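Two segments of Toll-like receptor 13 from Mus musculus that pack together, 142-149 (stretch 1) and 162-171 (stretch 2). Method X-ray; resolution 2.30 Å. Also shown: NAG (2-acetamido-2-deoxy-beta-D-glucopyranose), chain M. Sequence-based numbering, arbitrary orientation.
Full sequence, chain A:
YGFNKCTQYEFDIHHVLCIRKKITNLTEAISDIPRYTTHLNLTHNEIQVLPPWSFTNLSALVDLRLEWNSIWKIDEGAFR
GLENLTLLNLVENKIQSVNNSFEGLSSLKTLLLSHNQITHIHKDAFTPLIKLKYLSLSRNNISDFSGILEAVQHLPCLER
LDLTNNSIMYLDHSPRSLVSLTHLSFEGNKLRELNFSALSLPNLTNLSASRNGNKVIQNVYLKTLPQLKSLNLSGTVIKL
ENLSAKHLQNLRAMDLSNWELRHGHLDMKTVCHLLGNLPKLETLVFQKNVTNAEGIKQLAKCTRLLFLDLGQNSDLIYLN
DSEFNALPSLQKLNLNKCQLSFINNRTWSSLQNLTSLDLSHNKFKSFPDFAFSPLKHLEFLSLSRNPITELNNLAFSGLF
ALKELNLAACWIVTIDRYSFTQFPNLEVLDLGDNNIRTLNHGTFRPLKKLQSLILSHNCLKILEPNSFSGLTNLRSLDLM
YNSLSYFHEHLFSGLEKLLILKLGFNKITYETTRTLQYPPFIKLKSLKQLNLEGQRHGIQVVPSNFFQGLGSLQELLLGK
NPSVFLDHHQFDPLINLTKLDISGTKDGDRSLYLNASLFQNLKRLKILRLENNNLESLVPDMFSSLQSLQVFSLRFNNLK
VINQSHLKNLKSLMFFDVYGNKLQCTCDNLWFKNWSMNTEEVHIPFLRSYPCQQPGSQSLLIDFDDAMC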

# COMPACT_ATOMS: atom_id res chain seq x y z
N ILE A 142 -20.70 -24.76 32.41
CA ILE A 142 -20.80 -25.14 33.81
C ILE A 142 -21.75 -24.26 34.63
O ILE A 142 -21.55 -23.05 34.72
N SER A 143 -22.75 -24.86 35.25
CA SER A 143 -23.65 -24.14 36.14
C SER A 143 -23.61 -24.69 37.58
O SER A 143 -23.92 -23.99 38.54
N ASP A 144 -23.18 -25.94 37.71
CA ASP A 144 -23.04 -26.62 38.99
C ASP A 144 -21.64 -26.42 39.57
O ASP A 144 -20.71 -27.15 39.25
N PHE A 145 -21.51 -25.42 40.43
CA PHE A 145 -20.23 -25.11 41.06
C PHE A 145 -19.80 -26.16 42.11
O PHE A 145 -18.61 -26.44 42.25
N SER A 146 -20.77 -26.76 42.80
CA SER A 146 -20.46 -27.81 43.80
C SER A 146 -19.64 -28.92 43.19
O SER A 146 -18.65 -29.35 43.78
N GLY A 147 -20.05 -29.37 42.01
CA GLY A 147 -19.34 -30.42 41.29
C GLY A 147 -17.90 -30.07 40.94
O GLY A 147 -17.03 -30.92 40.97
N ILE A 148 -17.66 -28.81 40.57
CA ILE A 148 -16.30 -28.37 40.28
C ILE A 148 -15.46 -28.40 41.56
O ILE A 148 -14.33 -28.85 41.55
N LEU A 149 -16.03 -27.90 42.65
CA LEU A 149 -15.35 -27.94 43.95
C LEU A 149 -14.99 -29.35 44.39
O LEU A 149 -13.91 -29.58 44.93
N ASP A 162 -9.70 -20.72 36.86
CA ASP A 162 -10.42 -19.80 36.02
C ASP A 162 -11.73 -20.37 35.51
O ASP A 162 -11.75 -21.31 34.72
N LEU A 163 -12.83 -19.75 35.94
CA LEU A 163 -14.16 -20.13 35.48
C LEU A 163 -14.84 -19.00 34.70
O LEU A 163 -16.06 -18.98 34.58
N THR A 164 -14.05 -18.09 34.13
CA THR A 164 -14.65 -16.97 33.41
C THR A 164 -15.53 -17.44 32.26
O THR A 164 -15.26 -18.46 31.66
N ASN A 165 -16.63 -16.73 32.02
CA ASN A 165 -17.59 -17.10 30.97
C ASN A 165 -18.18 -18.51 31.11
O ASN A 165 -18.00 -19.36 30.25
N ASN A 166 -18.89 -18.73 32.22
CA ASN A 166 -19.70 -19.92 32.41
C ASN A 166 -21.09 -19.49 32.89
O ASN A 166 -21.47 -18.34 32.75
N SER A 167 -21.85 -20.43 33.47
CA SER A 167 -23.23 -20.17 33.88
C SER A 167 -23.46 -20.40 35.38
O SER A 167 -24.55 -20.82 35.79
N ILE A 168 -22.44 -20.15 36.19
CA ILE A 168 -22.58 -20.31 37.62
C ILE A 168 -23.50 -19.23 38.20
O ILE A 168 -23.30 -18.02 37.99
N MET A 169 -24.49 -19.66 38.96
CA MET A 169 -25.52 -18.78 39.47
C MET A 169 -25.38 -18.71 40.97
O MET A 169 -25.61 -17.66 41.57
N TYR A 170 -25.00 -19.83 41.58
CA TYR A 170 -24.85 -19.89 43.03
C TYR A 170 -23.52 -20.49 43.49
O TYR A 170 -22.99 -21.39 42.85
N LEU A 171 -23.00 -20.00 44.61
CA LEU A 171 -21.86 -20.64 45.24
C LEU A 171 -22.30 -21.86 46.04
O LEU A 171 -23.49 -22.16 46.12

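The most distinctive feature of this contact is the asparagine that links the two stretches: Asn166 uses the two ends of one amide to tie its own stretch together and to reach across to the other. Its CA-to-CB bond points toward stretch 1, and with chi1 at -76° (m) and chi2 at -77° the amide spans both jobs. Asn166 ND2 donates to Leu163 O at 2.8 Å with an N-H...O angle of 167°, closing the loop of stretch 2 on itself, and it is also hydrogen-bonded elsewhere in the structure. Asn166 OD1 accepts from Ile142 N at 3.4 Å; the angle of 165° is favourable, but the length makes this bond weak.

The firmer polar link runs between the backbones, where Ser167 N donates to Ile142 O at 2.9 Å and 146°. Ile142 thus has both its backbone N and O engaged by consecutive residues of stretch 2. Ile168 N also lies 3.4 Å from Ile142 O, yet its angle is too poor for a hydrogen bond. Next along, Ser143 and Ile168 bring their CA atoms to 4.2 Å. Ser143 (chi1 44°, p) and Ser167 (chi1 -69°, m) both point sideways. Ser143 CA makes a CA-H...O contact with Ser167 O at 3.5 Å, and Ser143 CB lies 3.4 Å from the same oxygen.

A water extends the polar seam. Water 1 donates to Ser143 O at 2.6 Å and accepts from Met169 N at 2.8 Å, bridging two backbone groups whose direct separation, Ser143 O to Met169 N, is 4.4 Å.

The apolar packing centres on Phe145, whose CA-to-CB bond points toward stretch 2 and whose chi1 is -174° (t), with chi2 at 50°. Its ring meets three aliphatic side chains: Phe145 CE1 is 3.6 Å from Leu163 CD1, Phe145 CD1 is 3.7 Å from Ile168 CD1, and Phe145 CD2 is 4.1 Å from Leu171 CD1. Leu163 CD1 and Ile168 CD1 lie oblique to the Phe145 ring, as does Leu171 CA. Leu163 (m, t) points toward stretch 1, whereas Ile168 (m, t) starts sideways; Leu171 also starts sideways, but its end comes nearer, with chi1 in m and chi2 off-well at -2°.

Leu163 also joins this cluster to the isoleucines of stretch 1. Leu163 CD2 lies 4.1 Å from Ile142 CD1 and 4.5 Å from Ile148 CG2, so Ile148 (m, m), although directed toward stretch 2, makes only a marginal contact. Ile142 (m, t) adds a looser approach of Ile142 CG2 to Ile168 CG1 at 4.4 Å.

Asp144 points away and serves its own stretch: from the N-cap position, Asp144 OD1 accepts a weak capping bond from Gly147 N at 3.4 Å. Asn165 likewise makes no contact with stretch 1. Asn165 ND2 is bonded covalently to NAG C1 at 1.4 Å, marking an N-linked glycan, and the sugar lies away from stretch 1.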

# COMPACT_ATOMS: atom_id res chain seq x y z
CB ILE A 142 -19.44 -25.05 34.50
CG1 ILE A 142 -18.42 -25.94 33.78
CG2 ILE A 142 -19.57 -25.38 36.00
CD1 ILE A 142 -17.00 -25.61 34.17
CB SER A 143 -25.07 -24.19 35.58
OG SER A 143 -25.38 -25.49 35.12
CB ASP A 144 -23.35 -28.11 38.83
CG ASP A 144 -23.32 -28.88 40.16
OD1 ASP A 144 -23.23 -28.27 41.25
OD2 ASP A 144 -23.40 -30.13 40.09
CB PHE A 145 -20.31 -23.71 41.67
CG PHE A 145 -19.02 -23.22 42.25
CD1 PHE A 145 -17.85 -23.27 41.51
CD2 PHE A 145 -18.98 -22.65 43.51
CE1 PHE A 145 -16.66 -22.79 42.03
CE2 PHE A 145 -17.80 -22.18 44.03
CZ PHE A 145 -16.63 -22.24 43.29
CB SER A 146 -21.73 -28.42 44.43
OG SER A 146 -22.43 -27.46 45.21
CB ILE A 148 -16.25 -26.94 39.66
CG1 ILE A 148 -17.08 -26.88 38.38
CG2 ILE A 148 -14.81 -26.54 39.37
CD1 ILE A 148 -16.56 -27.81 37.31
CB LEU A 149 -16.18 -27.23 45.02
CG LEU A 149 -16.06 -25.71 45.05
CD1 LEU A 149 -17.07 -25.13 46.01
CD2 LEU A 149 -14.66 -25.30 45.44
CB ASP A 162 -9.56 -19.37 34.83
CG ASP A 162 -10.07 -18.10 34.19
OD1 ASP A 162 -10.91 -17.42 34.83
OD2 ASP A 162 -9.67 -17.78 33.06
CB LEU A 163 -15.02 -20.53 36.69
CG LEU A 163 -14.60 -21.80 37.45
CD1 LEU A 163 -15.24 -21.86 38.83
CD2 LEU A 163 -15.01 -23.01 36.64
CB THR A 164 -13.63 -15.88 32.97
OG1 THR A 164 -14.16 -15.15 31.86
CG2 THR A 164 -12.38 -16.47 32.53
CB ASN A 165 -17.01 -16.91 29.57
CG ASN A 165 -16.61 -15.48 29.32
OD1 ASN A 165 -17.11 -14.58 29.99
ND2 ASN A 165 -15.72 -15.26 28.35
CB ASN A 166 -19.04 -20.88 33.40
CG ASN A 166 -17.88 -21.65 32.79
OD1 ASN A 166 -18.08 -22.60 32.04
ND2 ASN A 166 -16.65 -21.26 33.15
CB SER A 167 -24.19 -21.04 33.08
OG SER A 167 -24.22 -20.63 31.74
CB ILE A 168 -21.22 -20.30 38.31
CG1 ILE A 168 -20.41 -21.52 37.86
CG2 ILE A 168 -21.38 -20.37 39.81
CD1 ILE A 168 -18.99 -21.56 38.39
CB MET A 169 -26.90 -19.32 39.10
CG MET A 169 -28.04 -18.32 39.23
SD MET A 169 -29.47 -18.80 38.23
CE MET A 169 -28.71 -19.04 36.62
CB TYR A 170 -26.00 -20.70 43.64
CG TYR A 170 -27.35 -20.10 43.32
CD1 TYR A 170 -27.74 -18.91 43.90
CD2 TYR A 170 -28.22 -20.72 42.42
CE1 TYR A 170 -28.96 -18.33 43.60
CE2 TYR A 170 -29.45 -20.16 42.13
CZ TYR A 170 -29.81 -18.96 42.73
OH TYR A 170 -31.02 -18.36 42.46
CB LEU A 171 -21.10 -19.66 46.14
CG LEU A 171 -20.15 -18.63 45.51
CD1 LEU A 171 -20.09 -18.77 44.00
CD2 LEU A 171 -20.51 -17.22 45.93
C1 NAG M . -15.60 -13.88 28.00
C2 NAG M . -14.34 -13.92 27.13
C3 NAG M . -14.09 -12.57 26.47
C4 NAG M . -15.32 -12.19 25.66
C5 NAG M . -16.57 -12.19 26.55
C6 NAG M . -17.79 -11.99 25.67
C7 NAG M . -12.69 -15.58 27.87
C8 NAG M . -11.45 -15.84 28.69
N2 NAG M . -13.19 -14.33 27.92
O3 NAG M . -12.95 -12.59 25.64
O4 NAG M . -15.13 -10.94 25.01
O5 NAG M . -16.73 -13.41 27.28
O6 NAG M . -17.60 -12.74 24.49
O7 NAG M . -13.20 -16.50 27.22
O HOH W 1 -25.40 -22.21 39.82